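Local coordinates for fusolin (Unidentified entomopoxvirus, PDB 4YN2), which forms the crystalline spindles by which entomopoxviruses enhance virulence, and probably acts on chitin in the manner of the lytic polysaccharide monooxygenases, at residues His1-Phe6 with Ile186-Leu191; Arg13-Ser18 with Gln63-Tyr68; Asp179-Tyr184 with Asp190-Phe195. All blocks are in the same frame, centred on the assembly; numbering follows the deposited sequence.

In the fold
Contacts 1 and 3 lie about 8 Å apart, centre to centre, and reach the same four-stranded antiparallel sheet, of which 2-6 and 178-180 are the outermost strands. Contact 1, largely buried, sets an edge strand against a disulfide-bonded loop, mainly by van der Waals packing. Contact 3, on the surface, is the hairpin that this loop closes; strand pairing and one arginine do most of the work there, and a second arginine reaches back to the loop. Contact 2 is a small polar surface contact between a helix and a turn. It touches contact 1 through the first residues of the chain, but stays about 11 Å from contact 3 at the nearest atoms.

Contact 1 (His1-Phe6 with Ile186-Leu191); sequences HGYMSF and ICDADL. With ZN (zinc ion), chain C.
Ser5, Ile186 and Cys187 supply the van der Waals part of this contact. The CB of Cys187 lies 3.7 Å from Ser5 OG, while Ile186 brings its CD1 to 3.6 Å from the carbonyl oxygen of Ser5. The small serine lets the loop approach the strand closely, and its hydroxyl is bonded to Glu135 OE1, so a polar atom in a buried place has a partner. The sulfur of Cys187 is tied to Cys137 in a disulfide, which holds this part of the loop close to the sheet.

The polar groups of Tyr3 and Asp188 come close, Tyr3 OH 3.1 Å from Asp188 OD1, with the ring and carboxylate planes 69° apart. The length of tyrosine carries its hydroxyl from a buried strand out to the loop.

Zinc binding takes place at the chain terminus. His1 N lies 2.1 Å from the zinc ion. His1 ND1 is 1.9 Å from the same zinc, and His142 NE2 completes the protein ligands in the manner of the histidine brace of lytic polysaccharide monooxygenases. With CG beside the backbone N (chi1 -78°), the imidazole can close a chelate ring. At the backbone angles of Gly2 any CB would press on the carbonyl oxygen of His1, so only glycine fits there comfortably.

Strand 2-6 is an edge strand running antiparallel to strand 129-138, where Ser5 and Phe6 both face Glu135 in a classic beta bulge. Tyr3 also touches helix 10-15, and the loop carrying Cys187 leads into strand 191-200 of the same sheet.

Contact 2 (Arg13-Ser18 with Gln63-Tyr68); sequences RCSMES and QQDNEY
The backbones approach most closely at Ser15, near the end of helix 10-15, and Gln63, at the end of helix 51-63, with their CA atoms 6.5 Å apart. Gln64 leaves helical geometry and opens a type I turn to Glu67, closed by the bond from Glu67 N to Gln64 O at 3.0 Å. Asp65 and Asn66 fill the two middle positions of the turn, where short polar side chains fit well.

Across the contact, Ser15 OG comes to 2.6 Å from Asp65 OD2, and the hydroxyl proton also has Arg12 O within reach, so the helix backbone competes with the carboxylate for it. A short side chain suits the place, because even Ser15 CB is 3.2 Å from Asp65 OD2. CG of Asp65 sits between its backbone N and carbonyl carbon (chi1 55°), directing the carboxylate at the helix. Within the turn, Gln64 NE2 makes a weak bond of 3.0 Å to Glu67 OE2.

Gln11 of helix 10-15 bonds Asp65 O, and the disulfide Cys14-Cys33 links that helix to helix 31-48. The turn borders strand 2-6: Gly2 N hydrogen-bonds Asn66 O, and Glu67 OE1, in the second shell of the zinc, hydrogen-bonds NE2 of the zinc ligand His1.

Contact 3 (Asp179-Tyr184 with Asp190-Phe195); sequences DPRLPY and DLVYRF
The beta hairpin of strands 178-180 and 191-200 is joined here at Asp179 and Val192, a hydrogen-bonded antiparallel pair. Asp179 N reaches Val192 O at 2.7 Å, and Val192 N returns a bond to Asp179 O at 2.9 Å, both nearly straight. Pro180 follows; with no N-H to offer, it suits a point where the chain leaves the pairing.

Its carbonyl is used instead by Arg194, which grips it side-on with two nitrogens. Arg194 NH2 lies 2.7 Å from Pro180 O, in the carbonyl plane; Arg194 NE is 3.2 Å from that Pro180 O, and its bond is more bent, 135°. This keeps the guanidinium in a fixed orientation, sandwiched by Leu182 CD2 over the centre of one face and Asp179 CB over the opposite face. Asp179 OD2 lies above the plane at 4.2 Å from Arg194 NH2, so its charge probably helps without a directed bond.

Arg181 lays its aliphatic CG 3.6 Å from Val192 CG1. A water bridges Arg181 N and Asp190 O where the strands part.

Strand 191-200 also pairs with strand 129-138, whose Glu133 makes a salt bridge with Arg194 NH1. Strand 178-180 forms the outer edge of the sheet, and Arg181 NH1 bonds Cys187 O in the connecting loop.

Contact 1 (His1-Phe6 with Ile186-Leu191)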
loop_
_atom_site.group_PDB
_atom_site.type_symbol
_atom_site.label_atom_id
_atom_site.label_comp_id
_atom_site.label_asym_id
_atom_site.label_seq_id
_atom_site.Cartn_x
_atom_site.Cartn_y
_atom_site.Cartn_z
ATOM N N HIS A 1 -0.027 -17.941 8.163
ATOM C CA HIS A 1 0.290 -16.620 8.661
ATOM C C HIS A 1 1.429 -16.044 7.869
ATOM O O HIS A 1 2.267 -16.779 7.353
ATOM C CB HIS A 1 0.657 -16.673 10.155
ATOM C CG HIS A 1 -0.525 -16.794 11.048
ATOM N ND1 HIS A 1 -1.486 -17.755 10.837
ATOM C CD2 HIS A 1 -0.871 -16.055 12.127
ATOM C CE1 HIS A 1 -2.387 -17.574 11.786
ATOM N NE2 HIS A 1 -2.026 -16.596 12.614
ATOM N N GLY A 2 1.470 -14.729 7.808
ATOM C CA GLY A 2 2.533 -14.025 7.126
ATOM C C GLY A 2 2.082 -12.685 6.606
ATOM O O GLY A 2 1.019 -12.184 6.979
ATOM N N TYR A 3 2.907 -12.099 5.771
ATOM C CA TYR A 3 2.639 -10.780 5.203
ATOM C C TYR A 3 3.407 -10.586 3.926
ATOM O O TYR A 3 4.403 -11.269 3.686
ATOM C CB TYR A 3 3.034 -9.670 6.204
ATOM C CG TYR A 3 4.433 -9.833 6.755
ATOM C CD1 TYR A 3 5.540 -9.376 6.051
ATOM C CD2 TYR A 3 4.653 -10.483 7.961
ATOM C CE1 TYR A 3 6.832 -9.580 6.524
ATOM C CE2 TYR A 3 5.941 -10.702 8.439
ATOM C CZ TYR A 3 7.030 -10.253 7.713
ATOM O OH TYR A 3 8.307 -10.425 8.185
ATOM N N MET A 4 2.971 -9.622 3.133
ATOM C CA MET A 4 3.667 -9.230 1.916
ATOM C C MET A 4 4.968 -8.523 2.286
ATOM O O MET A 4 4.934 -7.548 3.024
ATOM C CB MET A 4 2.781 -8.312 1.052
ATOM C CG MET A 4 1.810 -9.062 0.193
ATOM S SD MET A 4 2.610 -10.114 -1.052
ATOM C CE MET A 4 3.489 -8.916 -1.977
ATOM N N SER A 5 6.108 -9.039 1.818
ATOM C CA SER A 5 7.424 -8.471 2.112
ATOM C C SER A 5 7.923 -7.685 0.934
ATOM O O SER A 5 8.633 -6.702 1.146
ATOM C CB SER A 5 8.425 -9.556 2.506
ATOM O OG SER A 5 8.301 -10.709 1.693
ATOM N N PHE A 6 7.567 -8.076 -0.309
ATOM C CA PHE A 6 7.947 -7.259 -1.459
ATOM C C PHE A 6 6.837 -7.228 -2.506
ATOM O O PHE A 6 6.549 -8.251 -3.109
ATOM C CB PHE A 6 9.271 -7.670 -2.134
ATOM C CG PHE A 6 9.607 -6.606 -3.151
ATOM C CD1 PHE A 6 10.127 -5.384 -2.748
ATOM C CD2 PHE A 6 9.176 -6.726 -4.463
ATOM C CE1 PHE A 6 10.287 -4.339 -3.656
ATOM C CE2 PHE A 6 9.337 -5.681 -5.368
ATOM C CZ PHE A 6 9.885 -4.492 -4.955
ATOM N N ILE A 186 13.962 -8.786 2.630
ATOM C CA ILE A 186 13.652 -8.279 3.970
ATOM C C ILE A 186 12.712 -9.257 4.711
ATOM O O ILE A 186 12.327 -8.964 5.834
ATOM C CB ILE A 186 13.088 -6.834 3.945
ATOM C CG1 ILE A 186 11.752 -6.725 3.169
ATOM C CG2 ILE A 186 14.141 -5.866 3.384
ATOM C CD1 ILE A 186 10.878 -5.605 3.676
ATOM N N CYS A 187 12.308 -10.387 4.079
ATOM C CA CYS A 187 11.473 -11.408 4.720
ATOM C C CYS A 187 12.326 -12.118 5.758
ATOM O O CYS A 187 13.456 -12.480 5.447
ATOM C CB CYS A 187 10.920 -12.389 3.683
ATOM S SG CYS A 187 10.113 -13.852 4.386
ATOM N N ASP A 188 11.802 -12.320 6.974
ATOM C CA ASP A 188 12.555 -12.994 8.041
ATOM C C ASP A 188 12.333 -14.529 8.030
ATOM O O ASP A 188 12.977 -15.224 8.812
ATOM C CB ASP A 188 12.252 -12.394 9.438
ATOM C CG ASP A 188 10.792 -12.227 9.825
ATOM O OD1 ASP A 188 9.924 -12.846 9.170
ATOM O OD2 ASP A 188 10.516 -11.459 10.773
ATOM N N ALA A 189 11.488 -15.063 7.118
ATOM C CA ALA A 189 11.268 -16.511 7.002
ATOM C C ALA A 189 12.387 -17.143 6.189
ATOM O O ALA A 189 13.177 -16.437 5.569
ATOM C CB ALA A 189 9.925 -16.798 6.355
ATOM N N ASP A 190 12.436 -18.475 6.161
ATOM C CA ASP A 190 13.493 -19.205 5.468
ATOM C C ASP A 190 13.108 -19.506 4.006
ATOM O O ASP A 190 13.978 -19.495 3.141
ATOM C CB ASP A 190 13.819 -20.468 6.265
ATOM C CG ASP A 190 14.232 -20.101 7.688
ATOM O OD1 ASP A 190 15.351 -19.561 7.861
ATOM O OD2 ASP A 190 13.385 -20.215 8.601
ATOM N N LEU A 191 11.823 -19.756 3.733
ATOM C CA LEU A 191 11.296 -19.982 2.375
ATOM C C LEU A 191 10.213 -18.961 2.120
ATOM O O LEU A 191 9.622 -18.470 3.080
ATOM C CB LEU A 191 10.726 -21.396 2.226
ATOM C CG LEU A 191 11.721 -22.543 2.276
ATOM C CD1 LEU A 191 10.995 -23.870 2.434
ATOM C CD2 LEU A 191 12.590 -22.584 1.029
HETATM ZN ZN ZN C . -1.128 -19.149 9.527
#

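Contact 2 (Arg13-Ser18 with Gln63-Tyr68)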
loop_
_atom_site.group_PDB
_atom_site.type_symbol
_atom_site.label_atom_id
_atom_site.label_comp_id
_atom_site.label_asym_id
_atom_site.label_seq_id
_atom_site.Cartn_x
_atom_site.Cartn_y
_atom_site.Cartn_z
ATOM N N ARG A 13 5.168 -2.405 7.094
ATOM C CA ARG A 13 5.944 -1.179 7.122
ATOM C C ARG A 13 5.714 -0.438 8.458
ATOM O O ARG A 13 6.666 0.070 9.055
ATOM C CB ARG A 13 5.588 -0.297 5.936
ATOM C CG ARG A 13 6.327 1.012 5.993
ATOM C CD ARG A 13 6.325 1.748 4.688
ATOM N NE ARG A 13 7.064 2.998 4.851
ATOM C CZ ARG A 13 6.598 4.085 5.448
ATOM N NH1 ARG A 13 5.359 4.114 5.914
ATOM N NH2 ARG A 13 7.363 5.165 5.560
ATOM N N CYS A 14 4.460 -0.419 8.934
ATOM C CA CYS A 14 4.122 0.175 10.230
ATOM C C CYS A 14 4.761 -0.591 11.394
ATOM O O CYS A 14 5.175 0.039 12.352
ATOM C CB CYS A 14 2.612 0.233 10.414
ATOM S SG CYS A 14 1.755 1.332 9.258
ATOM N N SER A 15 4.785 -1.933 11.351
ATOM C CA SER A 15 5.308 -2.721 12.472
ATOM C C SER A 15 6.827 -2.644 12.623
ATOM O O SER A 15 7.329 -3.063 13.655
ATOM C CB SER A 15 4.889 -4.178 12.355
ATOM O OG SER A 15 5.539 -4.781 11.254
ATOM N N MET A 16 7.557 -2.126 11.634
ATOM C CA MET A 16 9.005 -1.938 11.758
ATOM C C MET A 16 9.324 -0.632 12.501
ATOM O O MET A 16 10.479 -0.403 12.834
ATOM C CB MET A 16 9.665 -1.935 10.377
ATOM C CG MET A 16 9.539 -3.280 9.675
ATOM S SD MET A 16 10.302 -3.397 8.042
ATOM C CE MET A 16 9.866 -1.888 7.372
ATOM N N GLU A 17 8.313 0.216 12.761
ATOM C CA GLU A 17 8.472 1.476 13.500
ATOM C C GLU A 17 8.581 1.243 15.010
ATOM O O GLU A 17 8.195 0.185 15.500
ATOM C CB GLU A 17 7.264 2.384 13.227
ATOM C CG GLU A 17 7.194 2.878 11.793
ATOM C CD GLU A 17 7.834 4.233 11.561
ATOM O OE1 GLU A 17 8.613 4.695 12.423
ATOM O OE2 GLU A 17 7.483 4.877 10.551
ATOM N N SER A 18 9.061 2.249 15.759
ATOM C CA SER A 18 9.160 2.138 17.224
ATOM C C SER A 18 7.794 2.439 17.852
ATOM O O SER A 18 7.591 3.503 18.435
ATOM C CB SER A 18 10.232 3.083 17.771
ATOM O OG SER A 18 10.344 3.002 19.182
ATOM N N GLN A 63 1.562 -5.450 16.183
ATOM C CA GLN A 63 2.189 -6.705 16.599
ATOM C C GLN A 63 1.666 -7.857 15.750
ATOM O O GLN A 63 2.426 -8.756 15.415
ATOM C CB GLN A 63 1.928 -6.992 18.093
ATOM C CG GLN A 63 2.522 -8.337 18.579
ATOM C CD GLN A 63 2.144 -8.706 19.983
ATOM O OE1 GLN A 63 1.542 -7.930 20.717
ATOM N NE2 GLN A 63 2.443 -9.942 20.365
ATOM N N GLN A 64 0.374 -7.832 15.406
ATOM C CA GLN A 64 -0.251 -8.879 14.612
ATOM C C GLN A 64 -0.122 -8.621 13.106
ATOM O O GLN A 64 -1.038 -8.949 12.372
ATOM C CB GLN A 64 -1.729 -9.001 14.994
ATOM C CG GLN A 64 -1.987 -9.319 16.450
ATOM C CD GLN A 64 -1.357 -10.611 16.863
ATOM O OE1 GLN A 64 -0.329 -10.622 17.525
ATOM N NE2 GLN A 64 -1.929 -11.721 16.435
ATOM N N ASP A 65 1.044 -8.157 12.637
ATOM C CA ASP A 65 1.303 -7.867 11.214
ATOM C C ASP A 65 1.220 -9.117 10.330
ATOM O O ASP A 65 0.825 -9.006 9.162
ATOM C CB ASP A 65 2.663 -7.174 11.029
ATOM C CG ASP A 65 3.896 -7.869 11.608
ATOM O OD1 ASP A 65 3.759 -9.001 12.132
ATOM O OD2 ASP A 65 4.998 -7.278 11.531
ATOM N N ASN A 66 1.499 -10.302 10.897
ATOM C CA ASN A 66 1.394 -11.574 10.176
ATOM C C ASN A 66 -0.000 -12.240 10.335
ATOM O O ASN A 66 -0.182 -13.351 9.850
ATOM C CB ASN A 66 2.488 -12.552 10.613
ATOM C CG ASN A 66 2.353 -13.080 12.024
ATOM O OD1 ASN A 66 1.756 -12.447 12.892
ATOM N ND2 ASN A 66 2.902 -14.250 12.285
ATOM N N GLU A 67 -0.970 -11.585 11.013
ATOM C CA GLU A 67 -2.297 -12.148 11.213
ATOM C C GLU A 67 -3.407 -11.157 10.790
ATOM O O GLU A 67 -4.412 -11.003 11.482
ATOM C CB GLU A 67 -2.482 -12.612 12.665
ATOM C CG GLU A 67 -3.632 -13.601 12.829
ATOM C CD GLU A 67 -3.783 -14.159 14.224
ATOM O OE1 GLU A 67 -3.582 -15.383 14.400
ATOM O OE2 GLU A 67 -4.057 -13.365 15.149
ATOM N N TYR A 68 -3.267 -10.557 9.601
ATOM C CA TYR A 68 -4.320 -9.714 9.018
ATOM C C TYR A 68 -5.165 -10.699 8.287
ATOM O O TYR A 68 -4.962 -10.949 7.107
ATOM C CB TYR A 68 -3.756 -8.595 8.138
ATOM C CG TYR A 68 -3.403 -7.359 8.934
ATOM C CD1 TYR A 68 -2.705 -7.451 10.131
ATOM C CD2 TYR A 68 -3.880 -6.108 8.558
ATOM C CE1 TYR A 68 -2.442 -6.323 10.908
ATOM C CE2 TYR A 68 -3.600 -4.969 9.310
ATOM C CZ TYR A 68 -2.864 -5.078 10.478
ATOM O OH TYR A 68 -2.597 -3.949 11.221
#

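Contact 3 (Asp179-Tyr184 with Asp190-Phe195)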
loop_
_atom_site.group_PDB
_atom_site.type_symbol
_atom_site.label_atom_id
_atom_site.label_comp_id
_atom_site.label_asym_id
_atom_site.label_seq_id
_atom_site.Cartn_x
_atom_site.Cartn_y
_atom_site.Cartn_z
ATOM N N ASP A 179 9.607 -21.112 -2.567
ATOM C CA ASP A 179 10.970 -21.059 -3.097
ATOM C C ASP A 179 11.977 -20.453 -2.135
ATOM O O ASP A 179 11.591 -19.727 -1.215
ATOM C CB ASP A 179 10.982 -20.187 -4.369
ATOM C CG ASP A 179 10.372 -20.779 -5.625
ATOM O OD1 ASP A 179 10.586 -21.995 -5.880
ATOM O OD2 ASP A 179 9.841 -19.998 -6.446
ATOM N N PRO A 180 13.296 -20.640 -2.398
ATOM C CA PRO A 180 14.301 -19.957 -1.575
ATOM C C PRO A 180 14.227 -18.442 -1.750
ATOM O O PRO A 180 13.876 -17.961 -2.834
ATOM C CB PRO A 180 15.636 -20.491 -2.125
ATOM C CG PRO A 180 15.294 -21.703 -2.895
ATOM C CD PRO A 180 13.944 -21.444 -3.453
ATOM N N ARG A 181 14.594 -17.697 -0.715
ATOM C CA ARG A 181 14.638 -16.237 -0.798
ATOM C C ARG A 181 15.732 -15.800 -1.726
ATOM O O ARG A 181 16.784 -16.439 -1.771
ATOM C CB ARG A 181 14.931 -15.592 0.571
ATOM C CG ARG A 181 13.798 -15.630 1.568
ATOM C CD ARG A 181 14.199 -14.953 2.866
ATOM N NE ARG A 181 15.227 -15.705 3.589
ATOM C CZ ARG A 181 15.796 -15.322 4.729
ATOM N NH1 ARG A 181 15.432 -14.186 5.314
ATOM N NH2 ARG A 181 16.717 -16.085 5.310
ATOM N N LEU A 182 15.536 -14.687 -2.407
ATOM C CA LEU A 182 16.588 -14.109 -3.227
ATOM C C LEU A 182 17.500 -13.261 -2.334
ATOM O O LEU A 182 17.093 -12.902 -1.223
ATOM C CB LEU A 182 15.986 -13.245 -4.333
ATOM C CG LEU A 182 15.046 -13.945 -5.296
ATOM C CD1 LEU A 182 14.498 -12.957 -6.285
ATOM C CD2 LEU A 182 15.754 -15.078 -6.023
ATOM N N PRO A 183 18.713 -12.882 -2.791
ATOM C CA PRO A 183 19.572 -12.022 -1.949
ATOM C C PRO A 183 18.925 -10.672 -1.608
ATOM O O PRO A 183 18.175 -10.131 -2.417
ATOM C CB PRO A 183 20.822 -11.817 -2.822
ATOM C CG PRO A 183 20.826 -12.989 -3.756
ATOM C CD PRO A 183 19.378 -13.210 -4.067
ATOM N N TYR A 184 19.201 -10.154 -0.398
ATOM C CA TYR A 184 18.733 -8.860 0.122
ATOM C C TYR A 184 17.230 -8.838 0.445
ATOM O O TYR A 184 16.670 -7.762 0.648
ATOM C CB TYR A 184 19.089 -7.701 -0.821
ATOM C CG TYR A 184 20.556 -7.688 -1.177
ATOM C CD1 TYR A 184 21.526 -7.494 -0.202
ATOM C CD2 TYR A 184 20.980 -7.968 -2.470
ATOM C CE1 TYR A 184 22.882 -7.529 -0.512
ATOM C CE2 TYR A 184 22.334 -8.027 -2.790
ATOM C CZ TYR A 184 23.284 -7.792 -1.810
ATOM O OH TYR A 184 24.631 -7.813 -2.098
ATOM N N ASP A 190 12.436 -18.475 6.161
ATOM C CA ASP A 190 13.493 -19.205 5.468
ATOM C C ASP A 190 13.108 -19.506 4.006
ATOM O O ASP A 190 13.978 -19.495 3.141
ATOM C CB ASP A 190 13.819 -20.468 6.265
ATOM C CG ASP A 190 14.232 -20.101 7.688
ATOM O OD1 ASP A 190 15.351 -19.561 7.861
ATOM O OD2 ASP A 190 13.385 -20.215 8.601
ATOM N N LEU A 191 11.823 -19.756 3.733
ATOM C CA LEU A 191 11.296 -19.982 2.375
ATOM C C LEU A 191 10.213 -18.961 2.120
ATOM O O LEU A 191 9.622 -18.470 3.080
ATOM C CB LEU A 191 10.726 -21.396 2.226
ATOM C CG LEU A 191 11.721 -22.543 2.276
ATOM C CD1 LEU A 191 10.995 -23.870 2.434
ATOM C CD2 LEU A 191 12.590 -22.584 1.029
ATOM N N VAL A 192 9.938 -18.646 0.850
ATOM C CA VAL A 192 8.946 -17.624 0.503
ATOM C C VAL A 192 8.067 -18.052 -0.648
ATOM O O VAL A 192 8.459 -18.864 -1.489
ATOM C CB VAL A 192 9.624 -16.271 0.149
ATOM C CG1 VAL A 192 10.170 -15.586 1.393
ATOM C CG2 VAL A 192 10.725 -16.447 -0.887
ATOM N N TYR A 193 6.896 -17.436 -0.721
ATOM C CA TYR A 193 6.001 -17.615 -1.855
ATOM C C TYR A 193 6.309 -16.472 -2.784
ATOM O O TYR A 193 6.017 -15.327 -2.449
ATOM C CB TYR A 193 4.549 -17.650 -1.422
ATOM C CG TYR A 193 4.204 -18.902 -0.660
ATOM C CD1 TYR A 193 3.954 -20.097 -1.324
ATOM C CD2 TYR A 193 4.125 -18.897 0.726
ATOM C CE1 TYR A 193 3.623 -21.253 -0.625
ATOM C CE2 TYR A 193 3.781 -20.042 1.434
ATOM C CZ TYR A 193 3.513 -21.217 0.753
ATOM O OH TYR A 193 3.233 -22.355 1.465
ATOM N N ARG A 194 7.018 -16.765 -3.879
ATOM C CA ARG A 194 7.472 -15.785 -4.866
ATOM C C ARG A 194 6.700 -15.989 -6.141
ATOM O O ARG A 194 6.641 -17.117 -6.630
ATOM C CB ARG A 194 8.981 -15.953 -5.137
ATOM C CG ARG A 194 9.873 -15.039 -4.346
ATOM C CD ARG A 194 11.271 -14.957 -4.936
ATOM N NE ARG A 194 12.081 -16.177 -4.800
ATOM C CZ ARG A 194 12.601 -16.903 -5.796
ATOM N NH1 ARG A 194 12.344 -16.599 -7.064
ATOM N NH2 ARG A 194 13.359 -17.957 -5.528
ATOM N N PHE A 195 6.114 -14.929 -6.699
ATOM C CA PHE A 195 5.295 -15.107 -7.890
ATOM C C PHE A 195 5.303 -13.873 -8.770
ATOM O O PHE A 195 5.207 -12.747 -8.280
ATOM C CB PHE A 195 3.853 -15.515 -7.514
ATOM C CG PHE A 195 3.155 -14.687 -6.456
ATOM C CD1 PHE A 195 3.544 -14.756 -5.127
ATOM C CD2 PHE A 195 2.014 -13.964 -6.762
ATOM C CE1 PHE A 195 2.879 -14.025 -4.150
ATOM C CE2 PHE A 195 1.343 -13.242 -5.777
ATOM C CZ PHE A 195 1.785 -13.267 -4.481
HETATM O O HOH W 1 15.933 -18.911 1.521
#